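Local coordinates for heme-binding protein A / AI-2 binding protein A (Helicobacter pylori SS1, PDB 6OFQ) that binds peptides in the periplasm, being held here with the peptide STSA, and probably delivers them to an ABC transporter as its substrate-binding component, at residues Ser42-Pro46 against Ala57-Tyr62; Tyr143-Met149 against Asn178-Leu184; Val336-Pro340 against Gln488-His492; Thr342-Tyr346 against Gln477-Glu481; Asp436-Tyr440 against Leu468-Lys472. One frame throughout, in Å; residues are numbered along the deposited sequence.

Interactions 1 and 2 lie nearest the centre of the chain and touch through Pro46 and Asp182. Both are buried; interaction 2 has no hydrogen bond across it and is mainly apolar and aromatic, whereas interaction 1 adds one hydroxyl-to-carbonyl bond. The other three gather farther out, with centres 11 to 13 Å apart. Interactions 3 and 4 brace one loop against the same helix, 477-494, and share the bond Gln488 NE2 to Gly345 O. Interaction 5 pairs helix 436-443 with helix 462-473 and is nested along the chain inside the loops closed by 3 and 4. Polar chemistry grows here: waters in all three, a buried salt bridge in 5, and in 4, the partly exposed one, an amide stacked on an indole.

Interaction 1 of 5, residues Ser42-Pro46 against Ala57-Tyr62; sequences SSMDP and ATGNIY
The Tyr62 ring meets Met44 O at its edge, close to the ring plane, and has CG2 of its neighbour Ile61 over the centre of one face, 3.9 Å above the plane. Pro46 comes in at a slant: its CD is 3.5 Å from Tyr62 CE2, neither squarely over the ring nor at its rim. CB of Thr58, one helical turn back, also lies in the ring plane at the edge. The phenol is thus wedged between its own helix and the loop.

Its hydroxyl donates to Met44 O, with OH to O at 2.7 Å. The C=O...OH angle is 150° and the donor stands 21° from the carbonyl plane, a moderately bent approach. Met44 reaches from the loop to the helix near Ala57, with CG beside the backbone N (chi1 -68°) and a further bend at chi2. Its CE thereby comes to 3.9 Å from Ala57 CB, and SD to 4.3 Å from Ile61 CD1. Thr58 fills the middle of the contact, CG2 lying 3.8 Å from Met44 O and OG1 3.7 Å from Pro46 CB.

The contact joins helix 52-61 to the loop that follows strand 32-37. Within that loop Ser43 OG accepts from Asp45 N at 3.0 Å, an ST turn, while the Asp45 carboxylate is held by Arg125 (salt bridge) and Tyr134 (hydrogen bond). Phe216 and Ile225 of neighbouring strands also touch Met44. One direct hydrogen bond therefore satisfies a buried loop carbonyl at the helix end, and van der Waals contacts supply the remainder; the phenol is the directional link and probably helps set the loop's position on the helix.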
# COMPACT_ATOMS: atom_id res chain seq x y z
N SER A 42 4.42 -6.44 -9.64
CA SER A 42 4.49 -5.80 -10.94
C SER A 42 5.87 -5.21 -11.24
O SER A 42 6.13 -4.83 -12.39
CB SER A 42 3.41 -4.70 -11.03
OG SER A 42 2.10 -5.27 -11.11
N SER A 43 6.77 -5.18 -10.26
CA SER A 43 8.11 -4.62 -10.49
C SER A 43 8.97 -5.12 -9.32
O SER A 43 8.43 -5.46 -8.22
CB SER A 43 8.08 -3.09 -10.54
OG SER A 43 9.38 -2.57 -10.92
N MET A 44 10.28 -5.02 -9.50
CA MET A 44 11.25 -5.12 -8.43
C MET A 44 11.88 -3.75 -8.05
O MET A 44 12.76 -3.74 -7.21
CB MET A 44 12.35 -6.13 -8.79
CG MET A 44 11.77 -7.53 -8.83
SD MET A 44 11.33 -8.17 -7.20
CE MET A 44 10.18 -9.45 -7.71
N ASP A 45 11.41 -2.68 -8.65
CA ASP A 45 11.77 -1.31 -8.21
C ASP A 45 10.52 -0.72 -7.53
O ASP A 45 9.56 -0.37 -8.20
CB ASP A 45 12.21 -0.44 -9.40
CG ASP A 45 12.57 0.97 -9.02
OD1 ASP A 45 12.34 1.42 -7.88
OD2 ASP A 45 13.22 1.67 -9.85
N PRO A 46 10.54 -0.62 -6.20
CA PRO A 46 9.33 -0.21 -5.48
C PRO A 46 8.89 1.20 -5.73
O PRO A 46 7.73 1.53 -5.45
CB PRO A 46 9.68 -0.42 -4.02
CG PRO A 46 11.12 -0.22 -4.04
CD PRO A 46 11.67 -0.82 -5.28
N ALA A 57 7.76 -8.76 -2.16
CA ALA A 57 9.17 -9.02 -2.46
C ALA A 57 10.11 -7.85 -2.13
O ALA A 57 11.10 -8.04 -1.41
CB ALA A 57 9.38 -9.44 -3.91
N THR A 58 9.73 -6.66 -2.58
CA THR A 58 10.69 -5.56 -2.48
C THR A 58 10.97 -5.14 -1.03
O THR A 58 12.07 -4.76 -0.68
CB THR A 58 10.26 -4.35 -3.31
OG1 THR A 58 9.06 -3.81 -2.75
CG2 THR A 58 10.05 -4.65 -4.75
N GLY A 59 9.96 -5.27 -0.16
CA GLY A 59 10.14 -4.94 1.24
C GLY A 59 11.15 -5.80 1.97
O GLY A 59 11.67 -5.40 3.02
N ASN A 60 11.40 -7.00 1.48
CA ASN A 60 12.40 -7.87 2.04
C ASN A 60 13.83 -7.64 1.45
O ASN A 60 14.79 -8.05 2.10
CB ASN A 60 11.96 -9.31 1.74
CG ASN A 60 10.88 -9.79 2.68
OD1 ASN A 60 11.17 -10.06 3.83
ND2 ASN A 60 9.64 -9.89 2.19
N ILE A 61 13.88 -7.05 0.27
CA ILE A 61 15.12 -6.89 -0.50
C ILE A 61 15.77 -5.56 -0.14
O ILE A 61 17.03 -5.44 -0.08
CB ILE A 61 14.79 -6.99 -2.00
CG1 ILE A 61 14.43 -8.45 -2.32
CG2 ILE A 61 15.93 -6.44 -2.85
CD1 ILE A 61 13.80 -8.61 -3.70
N TYR A 62 14.97 -4.50 -0.00
CA TYR A 62 15.50 -3.15 0.14
C TYR A 62 15.30 -2.63 1.56
O TYR A 62 14.33 -2.99 2.22
CB TYR A 62 14.80 -2.13 -0.76
CG TYR A 62 14.93 -2.40 -2.24
CD1 TYR A 62 16.07 -2.04 -2.94
CD2 TYR A 62 13.94 -3.05 -2.95
CE1 TYR A 62 16.20 -2.22 -4.31
CE2 TYR A 62 14.06 -3.21 -4.31
CZ TYR A 62 15.18 -2.78 -4.99
OH TYR A 62 15.22 -2.92 -6.37

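Interaction 2 of 5, residues Tyr143-Met149 against Asn178-Leu184; sequences YWEGMGM and NLGMDFL
Phe183 turns its ring into the space between its own backbone N and carbonyl carbon (chi1 81°), which lays one face against Tyr143. Met147 and Met181 both run extended and then bend at the last torsion (chi3 near 60° in each), so that each terminal methyl swings across the contact.

Tyr143 CB sits over the Phe183 face, 3.6 Å from the ring centroid and 19° off the normal, a CH-pi contact. The two aromatic planes are nearly parallel but slid apart, with little overlap. Leu184 CG covers the opposite face of Phe183, so the ring is clamped between the facing helix and its own neighbour. Met147 SD approaches obliquely, 3.7 Å from Phe183 CE1, a Met-aromatic contact, while Met149 CG meets the rim near CZ.

This joins helix 142-147, closed by a Schellman motif at Gly148, to the loop that leaves helix 175-178 through a type I turn, Asn178-Met181, and a short 3-10 segment. Trp144 has Met149 CB over the centre of one indole face and also touches Phe123 of helix 116-127; its indole N bonds to Ser150 OG.

Further apolar contacts surround the phenylalanine. Met181 CE crosses Tyr143 at 3.4 Å from CE1, and Leu184 CD2 reaches the Trp144 edge, 3.7 Å from CZ3. Met149 CE and Leu184 CD1 meet tip to tip at 4.0 Å. The phenol oxygen of Tyr143 bonds to Asp431, and Met147 CE rests 3.5 Å from Asn178 ND2.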
# COMPACT_ATOMS: atom_id res chain seq x y z
N TYR A 143 4.16 7.20 -6.36
CA TYR A 143 4.06 7.77 -5.05
C TYR A 143 4.68 9.14 -5.03
O TYR A 143 4.13 10.02 -4.37
CB TYR A 143 4.74 6.90 -4.00
CG TYR A 143 3.85 5.90 -3.24
CD1 TYR A 143 3.11 6.35 -2.17
CD2 TYR A 143 3.87 4.54 -3.49
CE1 TYR A 143 2.34 5.50 -1.39
CE2 TYR A 143 3.13 3.65 -2.71
CZ TYR A 143 2.41 4.16 -1.65
OH TYR A 143 1.75 3.25 -0.85
N TRP A 144 5.91 9.29 -5.54
CA TRP A 144 6.63 10.56 -5.47
C TRP A 144 5.79 11.70 -6.07
O TRP A 144 5.64 12.77 -5.45
CB TRP A 144 8.00 10.46 -6.14
CG TRP A 144 8.82 11.67 -6.05
CD1 TRP A 144 8.65 12.83 -6.75
CD2 TRP A 144 9.95 11.87 -5.19
NE1 TRP A 144 9.57 13.76 -6.32
CE2 TRP A 144 10.41 13.20 -5.38
CE3 TRP A 144 10.66 11.07 -4.28
CZ2 TRP A 144 11.46 13.75 -4.66
CZ3 TRP A 144 11.74 11.60 -3.60
CH2 TRP A 144 12.14 12.95 -3.80
N GLU A 145 5.25 11.44 -7.27
CA GLU A 145 4.40 12.40 -7.94
C GLU A 145 3.12 12.70 -7.21
O GLU A 145 2.76 13.84 -6.92
CB GLU A 145 4.13 12.00 -9.39
CG GLU A 145 5.37 12.04 -10.27
CD GLU A 145 6.01 13.42 -10.26
OE1 GLU A 145 5.32 14.42 -10.53
OE2 GLU A 145 7.18 13.50 -9.84
N GLY A 146 2.45 11.63 -6.79
CA GLY A 146 1.21 11.75 -6.06
C GLY A 146 1.23 12.55 -4.80
O GLY A 146 0.30 13.29 -4.41
N MET A 147 2.28 12.24 -4.03
CA MET A 147 2.50 12.92 -2.76
C MET A 147 3.03 14.38 -2.88
O MET A 147 3.15 15.10 -1.89
CB MET A 147 3.43 12.09 -1.85
CG MET A 147 2.79 10.79 -1.38
SD MET A 147 3.90 9.71 -0.47
CE MET A 147 4.44 10.70 0.91
N GLY A 148 3.52 14.74 -4.04
CA GLY A 148 4.13 16.05 -4.25
C GLY A 148 5.45 16.18 -3.54
O GLY A 148 5.80 17.25 -3.02
N MET A 149 6.23 15.11 -3.53
CA MET A 149 7.54 15.16 -2.87
C MET A 149 8.48 16.24 -3.44
O MET A 149 9.31 16.79 -2.68
CB MET A 149 8.19 13.80 -2.96
CG MET A 149 7.55 12.73 -2.07
SD MET A 149 7.78 12.96 -0.31
CE MET A 149 9.50 12.51 -0.22
N ASN A 178 7.49 9.14 6.23
CA ASN A 178 7.52 8.98 4.78
C ASN A 178 8.81 8.26 4.34
O ASN A 178 8.87 7.45 3.38
CB ASN A 178 7.40 10.25 3.97
CG ASN A 178 6.05 10.89 4.07
OD1 ASN A 178 5.05 10.27 4.45
ND2 ASN A 178 6.07 12.15 3.68
N LEU A 179 9.91 8.64 4.99
CA LEU A 179 11.23 8.10 4.65
C LEU A 179 11.31 6.63 4.94
O LEU A 179 12.29 5.99 4.53
CB LEU A 179 12.37 8.85 5.39
CG LEU A 179 12.38 10.33 5.08
CD1 LEU A 179 13.54 10.91 5.92
CD2 LEU A 179 12.59 10.56 3.63
N GLY A 180 10.36 6.01 5.64
CA GLY A 180 10.25 4.56 5.84
C GLY A 180 9.44 3.89 4.78
O GLY A 180 9.35 2.66 4.84
N MET A 181 8.86 4.61 3.84
CA MET A 181 7.97 4.02 2.83
C MET A 181 8.77 3.33 1.71
O MET A 181 9.82 3.84 1.31
CB MET A 181 7.00 5.04 2.30
CG MET A 181 6.03 5.51 3.36
SD MET A 181 4.93 6.83 2.88
CE MET A 181 4.12 6.09 1.45
N ASP A 182 8.13 2.32 1.11
CA ASP A 182 8.78 1.49 0.12
C ASP A 182 9.32 2.29 -1.10
O ASP A 182 10.38 1.93 -1.61
CB ASP A 182 7.78 0.45 -0.34
CG ASP A 182 7.34 -0.47 0.78
OD1 ASP A 182 6.49 -0.01 1.56
OD2 ASP A 182 7.86 -1.59 0.90
N PHE A 183 8.62 3.34 -1.51
CA PHE A 183 9.06 4.08 -2.69
C PHE A 183 10.37 4.79 -2.50
O PHE A 183 10.99 5.21 -3.48
CB PHE A 183 7.94 4.98 -3.24
CG PHE A 183 7.78 6.30 -2.50
CD1 PHE A 183 7.16 6.43 -1.27
CD2 PHE A 183 8.28 7.47 -3.07
CE1 PHE A 183 6.94 7.65 -0.65
CE2 PHE A 183 8.06 8.69 -2.47
CZ PHE A 183 7.46 8.80 -1.23
N LEU A 184 10.76 4.98 -1.23
CA LEU A 184 12.01 5.63 -0.89
C LEU A 184 13.07 4.63 -0.49
O LEU A 184 14.06 4.98 0.20
CB LEU A 184 11.78 6.71 0.16
CG LEU A 184 10.89 7.82 -0.34
CD1 LEU A 184 10.59 8.79 0.81
CD2 LEU A 184 11.43 8.55 -1.59

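Interaction 3 of 5, residues Val336-Pro340 against Gln488-His492; sequences VNPFP and QEIIH
Asn337 and Gln488 set their side chains almost perpendicular, the amide planes 80° apart, where the loop following strand 332-334 packs on helix 477-494 of this type II periplasmic binding protein. No direct hydrogen bond links the two amides. Gln488 OE1 lies 2.9 Å from Asn337 CG, and at 3.2 Å from Asn337 ND2 the angle is too poor for a bond. The amides find other partners, mostly in the same loop: Gln488 OE1 accepts from Asn347 N and NE2 donates to Gly345 O and also to Tyr484 O, while Asn337 ND2 donates to Asn347 O.

The glutamine chain runs extended beyond CG (chi2 168°), which carries its amide to the Phe339 ring. There the flat groups are inclined by 44°, and Gln488 CD approaches Phe339 CE1 obliquely at 3.6 Å. Pro338 and Ile491 lie side by side, running opposite ways, CG to CG2 at 4.0 Å, with Leu439 of helix 436-443 on the proline.

Two waters complete the joint. One bridges Val336 O and the partly exposed His492 ring, lying in the ring plane beside ND1. The other donates to Asn337 OD1 at 2.7 Å and to Gln488 O at 2.8 Å.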
# COMPACT_ATOMS: atom_id res chain seq x y z
N VAL A 336 -16.73 4.40 7.56
CA VAL A 336 -17.35 5.71 7.70
C VAL A 336 -16.40 6.77 7.12
O VAL A 336 -16.76 7.44 6.17
CB VAL A 336 -17.66 6.01 9.17
CG1 VAL A 336 -18.33 7.37 9.27
CG2 VAL A 336 -18.62 4.93 9.70
N ASN A 337 -15.20 6.92 7.65
CA ASN A 337 -14.17 7.86 7.17
C ASN A 337 -13.20 7.18 6.23
O ASN A 337 -13.13 5.94 6.13
CB ASN A 337 -13.42 8.49 8.36
CG ASN A 337 -14.37 9.19 9.33
OD1 ASN A 337 -15.09 10.09 8.87
ND2 ASN A 337 -14.46 8.72 10.58
N PRO A 338 -12.35 7.95 5.54
CA PRO A 338 -11.46 7.32 4.54
C PRO A 338 -10.39 6.41 5.10
O PRO A 338 -9.84 5.65 4.33
CB PRO A 338 -10.81 8.48 3.82
CG PRO A 338 -11.81 9.59 4.00
CD PRO A 338 -12.37 9.42 5.39
N PHE A 339 -10.12 6.46 6.39
CA PHE A 339 -9.09 5.65 7.05
C PHE A 339 -9.68 4.97 8.28
O PHE A 339 -10.67 5.45 8.83
CB PHE A 339 -7.85 6.48 7.35
CG PHE A 339 -8.10 7.60 8.31
CD1 PHE A 339 -8.39 8.87 7.89
CD2 PHE A 339 -7.86 7.43 9.67
CE1 PHE A 339 -8.58 9.90 8.82
CE2 PHE A 339 -8.05 8.43 10.59
CZ PHE A 339 -8.36 9.69 10.18
N PRO A 340 -9.06 3.90 8.76
CA PRO A 340 -9.66 3.09 9.83
C PRO A 340 -9.42 3.69 11.21
O PRO A 340 -8.45 4.44 11.41
CB PRO A 340 -9.00 1.73 9.66
CG PRO A 340 -7.66 2.04 9.08
CD PRO A 340 -7.95 3.18 8.11
N GLN A 488 -12.52 15.39 7.46
CA GLN A 488 -13.41 14.24 7.35
C GLN A 488 -14.83 14.67 7.20
O GLN A 488 -15.59 14.01 6.50
CB GLN A 488 -13.16 13.33 8.54
CG GLN A 488 -11.90 12.51 8.41
CD GLN A 488 -11.51 11.85 9.71
OE1 GLN A 488 -12.00 10.77 10.04
NE2 GLN A 488 -10.78 12.58 10.53
N GLU A 489 -15.23 15.76 7.85
CA GLU A 489 -16.56 16.28 7.57
C GLU A 489 -16.83 16.66 6.13
O GLU A 489 -17.90 16.43 5.55
CB GLU A 489 -16.88 17.50 8.46
CG GLU A 489 -16.85 17.25 9.94
CD GLU A 489 -17.02 18.57 10.70
OE1 GLU A 489 -16.99 19.74 10.20
OE2 GLU A 489 -17.09 18.39 11.92
N ILE A 490 -15.85 17.34 5.54
CA ILE A 490 -15.98 17.87 4.17
C ILE A 490 -16.11 16.68 3.21
O ILE A 490 -16.99 16.68 2.34
CB ILE A 490 -14.83 18.81 3.77
CG1 ILE A 490 -14.93 20.09 4.65
CG2 ILE A 490 -14.89 19.14 2.29
CD1 ILE A 490 -13.74 20.95 4.41
N ILE A 491 -15.22 15.69 3.29
CA ILE A 491 -15.29 14.61 2.31
C ILE A 491 -16.55 13.77 2.54
O ILE A 491 -17.16 13.33 1.56
CB ILE A 491 -14.00 13.76 2.32
CG1 ILE A 491 -13.98 12.76 1.16
CG2 ILE A 491 -13.79 13.06 3.65
CD1 ILE A 491 -12.69 12.05 0.88
N HIS A 492 -17.00 13.59 3.77
CA HIS A 492 -18.30 12.98 4.01
C HIS A 492 -19.45 13.71 3.32
O HIS A 492 -20.31 13.11 2.65
CB HIS A 492 -18.58 12.85 5.48
CG HIS A 492 -19.91 12.25 5.80
ND1 HIS A 492 -20.19 10.90 5.75
CD2 HIS A 492 -21.04 12.86 6.23
CE1 HIS A 492 -21.42 10.70 6.18
NE2 HIS A 492 -21.94 11.86 6.53
O HOH W 1 -19.31 8.20 5.44
O HOH W 2 -15.24 11.19 6.41

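Interaction 4 of 5, residues Thr342-Tyr346 against Gln477-Glu481; sequences TIWGY and QKERE
A type II beta turn, Ile343-Tyr346, rests on the first turn of helix 477-494, with Trp344 and Gly345 at its corners. Gly345, with positive phi (91°), takes the third position, as is usual in a type II turn.

Trp344 holds its indole between the backbone N and the carbonyl carbon, which points the six-membered edge at the helix, with one face beneath Gln477. The Gln477 amide stacks over that face, the two planes only 8° apart and Gln477 CD 3.5 Å above the indole plane, toward its rim. One atom nearer the backbone, Gln477 CG sits 3.5 Å from the centroid of the six-membered ring and over its face, a CH-pi contact. This glutamine is solvent-exposed, so the stack lies at the surface of the contact.

Arg480 comes instead to the indole edge. Its guanidinium, turned 74° from the ring, offers one face to Trp344 CH2, and NH1 is 3.5 Å from CZ2. The charge is directed elsewhere: NH1 forms a salt bridge with Asp434, NE bonds to Ala471 O and NH2 to Tyr484 OH, which together fix the group's rotation.

Glu481 reaches the turn with an extended chain. Its OE2 takes a weak, bent bond from Gly345 N at 3.2 Å, while OE1 is engaged on its syn side by Lys478 NZ at 2.8 Å. A water donates to both Tyr346 O, at 2.7 Å, and Glu481 OE2, at 2.9 Å.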
# COMPACT_ATOMS: atom_id res chain seq x y z
N THR A 342 -8.19 2.46 13.80
CA THR A 342 -6.88 2.13 14.37
C THR A 342 -5.87 3.27 14.21
O THR A 342 -4.83 3.12 14.82
CB THR A 342 -6.37 0.86 13.71
OG1 THR A 342 -6.66 0.96 12.29
CG2 THR A 342 -7.11 -0.33 14.26
N ILE A 343 -6.16 4.31 13.47
CA ILE A 343 -5.29 5.45 13.34
C ILE A 343 -5.92 6.60 14.12
O ILE A 343 -7.12 6.87 14.04
CB ILE A 343 -5.09 5.76 11.86
CG1 ILE A 343 -4.51 4.57 11.12
CG2 ILE A 343 -4.20 7.00 11.68
CD1 ILE A 343 -4.39 4.79 9.63
N TRP A 344 -5.02 7.36 14.75
CA TRP A 344 -5.44 8.56 15.40
C TRP A 344 -6.09 9.58 14.47
O TRP A 344 -5.82 9.59 13.26
CB TRP A 344 -4.28 9.24 16.12
CG TRP A 344 -3.15 9.79 15.25
CD1 TRP A 344 -2.08 9.08 14.79
CD2 TRP A 344 -3.08 11.08 14.65
NE1 TRP A 344 -1.27 9.89 14.02
CE2 TRP A 344 -1.86 11.12 13.93
CE3 TRP A 344 -3.89 12.23 14.67
CZ2 TRP A 344 -1.40 12.23 13.26
CZ3 TRP A 344 -3.38 13.36 13.98
CH2 TRP A 344 -2.22 13.33 13.26
N GLY A 345 -6.96 10.44 15.00
CA GLY A 345 -7.56 11.49 14.20
C GLY A 345 -8.86 11.12 13.52
O GLY A 345 -9.54 11.97 12.93
N TYR A 346 -9.29 9.87 13.66
CA TYR A 346 -10.53 9.37 13.11
C TYR A 346 -11.71 10.12 13.71
O TYR A 346 -11.72 10.38 14.93
CB TYR A 346 -10.70 7.90 13.46
CG TYR A 346 -11.88 7.15 12.89
CD1 TYR A 346 -13.11 7.09 13.56
CD2 TYR A 346 -11.76 6.46 11.71
CE1 TYR A 346 -14.18 6.38 13.08
CE2 TYR A 346 -12.86 5.79 11.16
CZ TYR A 346 -14.02 5.71 11.87
OH TYR A 346 -15.07 5.02 11.33
N GLN A 477 0.11 16.77 17.65
CA GLN A 477 -0.91 15.82 17.20
C GLN A 477 -2.33 16.36 17.44
O GLN A 477 -3.20 16.22 16.59
CB GLN A 477 -0.71 14.42 17.74
CG GLN A 477 -1.67 13.39 17.14
CD GLN A 477 -1.48 11.98 17.66
OE1 GLN A 477 -2.38 11.32 18.23
NE2 GLN A 477 -0.33 11.46 17.33
N LYS A 478 -2.64 16.95 18.57
CA LYS A 478 -3.96 17.50 18.81
C LYS A 478 -4.34 18.58 17.85
O LYS A 478 -5.48 18.57 17.37
CB LYS A 478 -4.10 18.04 20.25
CG LYS A 478 -4.24 16.92 21.27
CD LYS A 478 -5.21 15.78 20.97
CE LYS A 478 -6.64 15.99 21.49
NZ LYS A 478 -7.44 14.73 21.43
N GLU A 479 -3.35 19.41 17.47
CA GLU A 479 -3.64 20.44 16.47
C GLU A 479 -3.95 19.83 15.10
O GLU A 479 -4.85 20.27 14.41
CB GLU A 479 -2.58 21.54 16.30
CG GLU A 479 -2.32 22.30 17.59
CD GLU A 479 -1.19 23.30 17.46
OE1 GLU A 479 -0.80 23.64 16.35
OE2 GLU A 479 -0.79 23.80 18.54
N ARG A 480 -3.14 18.85 14.72
CA ARG A 480 -3.42 18.16 13.45
C ARG A 480 -4.76 17.43 13.50
O ARG A 480 -5.51 17.48 12.51
CB ARG A 480 -2.28 17.15 13.21
CG ARG A 480 -0.93 17.79 12.95
CD ARG A 480 0.13 16.70 12.68
NE ARG A 480 -0.03 16.13 11.37
CZ ARG A 480 0.37 14.93 10.95
NH1 ARG A 480 1.06 14.11 11.69
NH2 ARG A 480 0.09 14.59 9.71
N GLU A 481 -5.08 16.80 14.61
CA GLU A 481 -6.35 16.08 14.76
C GLU A 481 -7.51 17.03 14.51
O GLU A 481 -8.47 16.70 13.79
CB GLU A 481 -6.46 15.48 16.17
CG GLU A 481 -7.70 14.63 16.41
CD GLU A 481 -7.45 13.70 17.61
OE1 GLU A 481 -7.08 14.28 18.66
OE2 GLU A 481 -7.38 12.45 17.46
O HOH W 3 -9.83 11.02 16.72

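Interaction 5 of 5, residues Asp436-Tyr440 against Leu468-Lys472; sequences DNFLY and LIKAK
Tyr440 and Lys472 make the close-fitting part of this contact: Lys472 CE sits over the centre of the tyrosine ring, 3.5 Å from the centroid and only 4° off the normal. The ammonium lies farther along the same face, NZ 4.0 Å from the centroid at 25°, within cation-pi geometry. A bend at chi4 (-67°) turns NZ aside to Asp436 OD2, which it reaches at 2.8 Å through the syn lone pair. A water bridges the two helices beside this pair, donating to Asp436 OD2 at 2.7 Å and to Leu468 O. Leu468 packs closely too. Its CB meets the Tyr440 rim, 3.7 Å from CD1, and its methyl CD1 presses on Leu439 O at 3.3 Å.

The fit is looser toward Ile469, the one touching residue that is only partly buried. Its CG1 comes obliquely to Tyr440 CE1 at 4.0 Å and covers little of the ring.

Two helices, 436-443 and 462-473, are joined here. Their local axes run nearly antiparallel and lie 11.0 Å apart at closest approach, a wide separation that the long lysine and the tyrosine span. Tyr484 of helix 477-494 packs on Asp436, Leu439 and Leu468. Lys472 NZ has a second salt bridge, to Glu172. With two carboxylates and an aromatic face around it, the buried ammonium is probably stabilised in its charged form, so electrostatics, through the Asp436 salt bridge, probably add to the apolar contact between the helices.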
# COMPACT_ATOMS: atom_id res chain seq x y z
N ASP A 436 -2.44 11.54 7.02
CA ASP A 436 -1.94 12.07 5.76
C ASP A 436 -1.81 11.03 4.65
O ASP A 436 -2.09 11.28 3.47
CB ASP A 436 -0.59 12.76 5.97
CG ASP A 436 -0.05 13.44 4.72
OD1 ASP A 436 0.74 12.76 4.04
OD2 ASP A 436 -0.32 14.60 4.51
N ASN A 437 -1.43 9.82 5.06
CA ASN A 437 -1.13 8.70 4.13
C ASN A 437 -2.42 8.23 3.43
O ASN A 437 -2.30 7.50 2.42
CB ASN A 437 -0.43 7.58 4.91
CG ASN A 437 -0.14 6.33 4.07
OD1 ASN A 437 -0.73 5.27 4.34
ND2 ASN A 437 0.72 6.41 3.09
N PHE A 438 -3.60 8.51 4.01
CA PHE A 438 -4.86 8.23 3.33
C PHE A 438 -5.38 9.52 2.73
O PHE A 438 -5.68 9.60 1.50
CB PHE A 438 -5.95 7.59 4.23
CG PHE A 438 -5.64 6.18 4.71
CD1 PHE A 438 -4.63 5.90 5.65
CD2 PHE A 438 -6.49 5.14 4.33
CE1 PHE A 438 -4.47 4.58 6.10
CE2 PHE A 438 -6.29 3.84 4.79
CZ PHE A 438 -5.30 3.57 5.70
N LEU A 439 -5.66 10.51 3.56
CA LEU A 439 -6.35 11.69 3.11
C LEU A 439 -5.56 12.45 2.04
O LEU A 439 -6.14 12.85 1.03
CB LEU A 439 -6.66 12.62 4.26
CG LEU A 439 -7.52 12.00 5.38
CD1 LEU A 439 -7.62 13.00 6.52
CD2 LEU A 439 -8.90 11.63 4.84
N TYR A 440 -4.27 12.66 2.20
CA TYR A 440 -3.54 13.44 1.21
C TYR A 440 -3.12 12.60 0.03
O TYR A 440 -3.30 12.96 -1.15
CB TYR A 440 -2.33 14.16 1.83
CG TYR A 440 -1.84 15.31 0.96
CD1 TYR A 440 -2.54 16.50 1.00
CD2 TYR A 440 -0.78 15.18 0.09
CE1 TYR A 440 -2.17 17.57 0.20
CE2 TYR A 440 -0.39 16.28 -0.70
CZ TYR A 440 -1.13 17.43 -0.61
OH TYR A 440 -0.85 18.62 -1.34
N LEU A 468 -5.81 19.70 4.76
CA LEU A 468 -4.73 18.71 4.79
C LEU A 468 -3.35 19.34 4.72
O LEU A 468 -2.43 18.88 5.40
CB LEU A 468 -4.82 17.69 3.65
CG LEU A 468 -6.18 16.95 3.52
CD1 LEU A 468 -6.06 15.86 2.45
CD2 LEU A 468 -6.62 16.36 4.83
N ILE A 469 -3.22 20.41 3.95
CA ILE A 469 -1.98 21.15 3.88
C ILE A 469 -1.66 21.82 5.21
O ILE A 469 -0.54 21.71 5.71
CB ILE A 469 -1.98 22.11 2.69
CG1 ILE A 469 -2.01 21.36 1.33
CG2 ILE A 469 -0.76 23.05 2.80
CD1 ILE A 469 -2.43 22.23 0.18
N LYS A 470 -2.65 22.47 5.83
CA LYS A 470 -2.44 22.98 7.17
C LYS A 470 -2.00 21.94 8.15
O LYS A 470 -1.13 22.17 9.00
CB LYS A 470 -3.69 23.63 7.70
CG LYS A 470 -4.01 24.92 7.04
CD LYS A 470 -5.22 25.56 7.72
CE LYS A 470 -5.76 26.75 6.95
NZ LYS A 470 -4.93 27.91 7.31
N ALA A 471 -2.60 20.76 8.07
CA ALA A 471 -2.27 19.68 8.98
C ALA A 471 -0.89 19.08 8.77
O ALA A 471 -0.34 18.52 9.71
CB ALA A 471 -3.27 18.56 8.93
N LYS A 472 -0.25 19.35 7.65
CA LYS A 472 1.15 19.00 7.52
C LYS A 472 2.09 19.97 8.21
O LYS A 472 3.22 19.64 8.61
CB LYS A 472 1.53 19.06 6.05
CG LYS A 472 0.85 18.03 5.18
CD LYS A 472 1.12 18.35 3.73
CE LYS A 472 0.63 17.31 2.73
NZ LYS A 472 1.40 16.03 2.84
O HOH W 4 -2.30 16.02 5.66